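Local structure of probable hydrogenase maturation factor HypB (Methanocaldococcus jannaschii, 2HF8) at residues A[132-137]-A[160-165]. The protein probably binds and slowly hydrolyses GTP to drive nickel insertion into the metal centre of [NiFe] hydrogenases during their maturation. Numbering follows the deposited sequence.
Sequences CPADFD and PGIMKT. With ZN (zinc ion), chain D.
The carbonyl oxygen of I162 is gripped twice by T165, which also touches A134 across the contact: T165 OG1 donates to I162 O at 2.8 Å and T165 N at 3.1 Å. The hydroxyl approaches the oxygen off the C=O direction, with a C=O...OG1 angle of 133° and OG1 tilted 18° from the carbonyl plane. With OG1 set between the backbone N and the carbonyl carbon (chi1 76°), the methyl swings anti to the carbonyl carbon, and T165 CG2 reaches A134 O at 3.5 Å. Replacing T165 with a valine would probably cost I162 O its hydroxyl donor, with the backbone amide still bound, and deprive R143 NH2 of its hydroxyl partner.

No hydrogen bond joins the two segments; A134 carries most of the contact. Its methyl abuts the turn of helix 160-163, A134 CB lying 3.8 Å from I162 CA and 4.1 Å from I162 CB. The ethyl arm of I162 runs anti to the backbone N and continues extended, bringing I162 CD1 to 4.3 Å from P133 CB.

Just before this apolar patch, C132 SG binds zinc at 2.2 Å, in a site shared with C100 and with C100 of the second subunit. The patch thus packs the 3-10 turn carrying this metal ligand against helix 160-163 within the GTPase domain. R143 ties both segments together by donating to P133 O and pairing with T165 OG1. I162 and M163 pack on V145 of strand 142-148, M163 also meets helix 184-194, and D135 and F136 of the other segment lie against helix 18-35.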
ATOM      1  N   CYS A 132       6.320  -6.466   2.539  1.00 21.90           N
ATOM      2  CA  CYS A 132       6.495  -7.563   3.503  1.00 22.43           C
ATOM      3  C   CYS A 132       6.007  -8.950   3.044  1.00 22.30           C
ATOM      4  O   CYS A 132       6.690  -9.941   3.296  1.00 22.33           O
ATOM      5  CB  CYS A 132       5.871  -7.191   4.856  1.00 22.32           C
ATOM      6  SG  CYS A 132       5.986  -5.425   5.252  1.00 24.27           S
ATOM      7  N   PRO A 133       4.826  -9.035   2.390  1.00 22.39           N
ATOM      8  CA  PRO A 133       4.345 -10.353   1.933  1.00 22.55           C
ATOM      9  C   PRO A 133       5.288 -11.146   1.006  1.00 22.84           C
ATOM     10  O   PRO A 133       5.095 -12.351   0.836  1.00 22.92           O
ATOM     11  CB  PRO A 133       3.034 -10.015   1.213  1.00 22.38           C
ATOM     12  CG  PRO A 133       2.584  -8.746   1.851  1.00 22.23           C
ATOM     13  CD  PRO A 133       3.844  -7.976   2.083  1.00 22.11           C
ATOM     14  N   ALA A 134       6.298 -10.490   0.435  1.00 23.27           N
ATOM     15  CA  ALA A 134       7.286 -11.160  -0.416  1.00 23.66           C
ATOM     16  C   ALA A 134       8.035 -12.289   0.298  1.00 24.11           C
ATOM     17  O   ALA A 134       8.360 -13.312  -0.317  1.00 24.25           O
ATOM     18  CB  ALA A 134       8.275 -10.154  -0.975  1.00 23.73           C
ATOM     19  N   ASP A 135       8.298 -12.099   1.590  1.00 24.41           N
ATOM     20  CA  ASP A 135       9.104 -13.045   2.378  1.00 24.58           C
ATOM     21  C   ASP A 135       8.289 -14.144   3.073  1.00 24.13           C
ATOM     22  O   ASP A 135       8.866 -15.097   3.605  1.00 24.42           O
ATOM     23  CB  ASP A 135       9.925 -12.295   3.437  1.00 24.87           C
ATOM     24  CG  ASP A 135      10.798 -11.197   2.848  1.00 26.10           C
ATOM     25  OD1 ASP A 135      11.472 -11.438   1.817  1.00 27.39           O
ATOM     26  OD2 ASP A 135      10.817 -10.092   3.439  1.00 27.16           O
ATOM     27  N   PHE A 136       6.963 -14.017   3.069  1.00 23.53           N
ATOM     28  CA  PHE A 136       6.111 -14.903   3.868  1.00 22.73           C
ATOM     29  C   PHE A 136       5.190 -15.830   3.071  1.00 22.01           C
ATOM     30  O   PHE A 136       4.000 -15.550   2.890  1.00 21.86           O
ATOM     31  CB  PHE A 136       5.324 -14.097   4.908  1.00 23.12           C
ATOM     32  CG  PHE A 136       6.182 -13.513   5.993  1.00 23.51           C
ATOM     33  CD1 PHE A 136       6.697 -12.226   5.873  1.00 23.75           C
ATOM     34  CD2 PHE A 136       6.485 -14.256   7.134  1.00 24.14           C
ATOM     35  CE1 PHE A 136       7.505 -11.682   6.879  1.00 25.31           C
ATOM     36  CE2 PHE A 136       7.290 -13.723   8.146  1.00 24.88           C
ATOM     37  CZ  PHE A 136       7.801 -12.434   8.018  1.00 24.75           C
ATOM     38  N   ASP A 137       5.763 -16.942   2.616  1.00 20.98           N
ATOM     39  CA  ASP A 137       5.023 -18.054   2.019  1.00 20.02           C
ATOM     40  C   ASP A 137       3.900 -18.494   2.961  1.00 19.17           C
ATOM     41  O   ASP A 137       4.136 -18.718   4.151  1.00 19.09           O
ATOM     42  CB  ASP A 137       5.991 -19.216   1.783  1.00 20.29           C
ATOM     43  CG  ASP A 137       5.391 -20.352   0.964  1.00 20.88           C
ATOM     44  OD1 ASP A 137       4.194 -20.308   0.596  1.00 21.23           O
ATOM     45  OD2 ASP A 137       6.144 -21.314   0.688  1.00 22.83           O
ATOM     46  N   PRO A 160      10.580  -4.595  -6.993  1.00 14.46           N
ATOM     47  CA  PRO A 160      10.923  -5.826  -7.728  1.00 14.38           C
ATOM     48  C   PRO A 160      10.845  -7.107  -6.880  1.00 14.32           C
ATOM     49  O   PRO A 160      10.501  -8.169  -7.405  1.00 14.02           O
ATOM     50  CB  PRO A 160      12.357  -5.565  -8.203  1.00 14.35           C
ATOM     51  CG  PRO A 160      12.905  -4.570  -7.236  1.00 14.47           C
ATOM     52  CD  PRO A 160      11.743  -3.692  -6.872  1.00 14.40           C
ATOM     53  N   GLY A 161      11.138  -6.993  -5.584  1.00 14.08           N
ATOM     54  CA  GLY A 161      11.166  -8.138  -4.673  1.00 13.85           C
ATOM     55  C   GLY A 161       9.895  -8.965  -4.668  1.00 13.80           C
ATOM     56  O   GLY A 161       9.938 -10.189  -4.830  1.00 13.62           O
ATOM     57  N   ILE A 162       8.758  -8.295  -4.484  1.00 13.53           N
ATOM     58  CA  ILE A 162       7.466  -8.984  -4.478  1.00 13.26           C
ATOM     59  C   ILE A 162       7.111  -9.557  -5.862  1.00 13.08           C
ATOM     60  O   ILE A 162       6.512 -10.629  -5.957  1.00 13.07           O
ATOM     61  CB  ILE A 162       6.328  -8.091  -3.894  1.00 13.15           C
ATOM     62  CG1 ILE A 162       5.148  -8.958  -3.421  1.00 13.23           C
ATOM     63  CG2 ILE A 162       5.910  -6.990  -4.879  1.00 12.84           C
ATOM     64  CD1 ILE A 162       4.107  -8.206  -2.575  1.00 13.18           C
HETATM   65  N   MSE A 163       7.513  -8.849  -6.917  1.00 13.11           N
HETATM   66  CA  MSE A 163       7.283  -9.276  -8.300  1.00 13.09           C
HETATM   67  C   MSE A 163       7.965 -10.598  -8.625  1.00 13.07           C
HETATM   68  O   MSE A 163       7.436 -11.401  -9.396  1.00 13.02           O
HETATM   69  CB  MSE A 163       7.745  -8.194  -9.288  1.00 13.34           C
HETATM   70  CG  MSE A 163       7.068  -6.844  -9.115  1.00 13.96           C
HETATM   71 SE   MSE A 163       5.107  -6.916  -9.218  1.00 18.36          SE
HETATM   72  CE  MSE A 163       4.721  -5.327  -8.136  1.00 13.54           C
ATOM     73  N   LYS A 164       9.136 -10.823  -8.030  1.00 13.13           N
ATOM     74  CA  LYS A 164       9.894 -12.054  -8.259  1.00 13.25           C
ATOM     75  C   LYS A 164       9.258 -13.277  -7.580  1.00 12.92           C
ATOM     76  O   LYS A 164       9.580 -14.418  -7.929  1.00 13.13           O
ATOM     77  CB  LYS A 164      11.356 -11.888  -7.813  1.00 13.31           C
ATOM     78  CG  LYS A 164      12.126 -10.762  -8.519  1.00 13.78           C
ATOM     79  CD  LYS A 164      13.577 -10.730  -8.056  1.00 14.26           C
ATOM     80  CE  LYS A 164      14.296  -9.462  -8.495  1.00 17.07           C
ATOM     81  NZ  LYS A 164      14.331  -8.424  -7.405  1.00 18.84           N
ATOM     82  N   THR A 165       8.356 -13.039  -6.628  1.00 12.62           N
ATOM     83  CA  THR A 165       7.646 -14.126  -5.930  1.00 12.45           C
ATOM     84  C   THR A 165       6.313 -14.501  -6.597  1.00 11.85           C
ATOM     85  O   THR A 165       5.694 -15.507  -6.239  1.00 11.96           O
ATOM     86  CB  THR A 165       7.399 -13.797  -4.427  1.00 12.50           C
ATOM     87  OG1 THR A 165       6.326 -12.850  -4.296  1.00 13.67           O
ATOM     88  CG2 THR A 165       8.657 -13.229  -3.780  1.00 13.45           C
TER
HETATM   89 ZN    ZN D 401       6.784  -5.178   7.279  0.80 23.29          ZN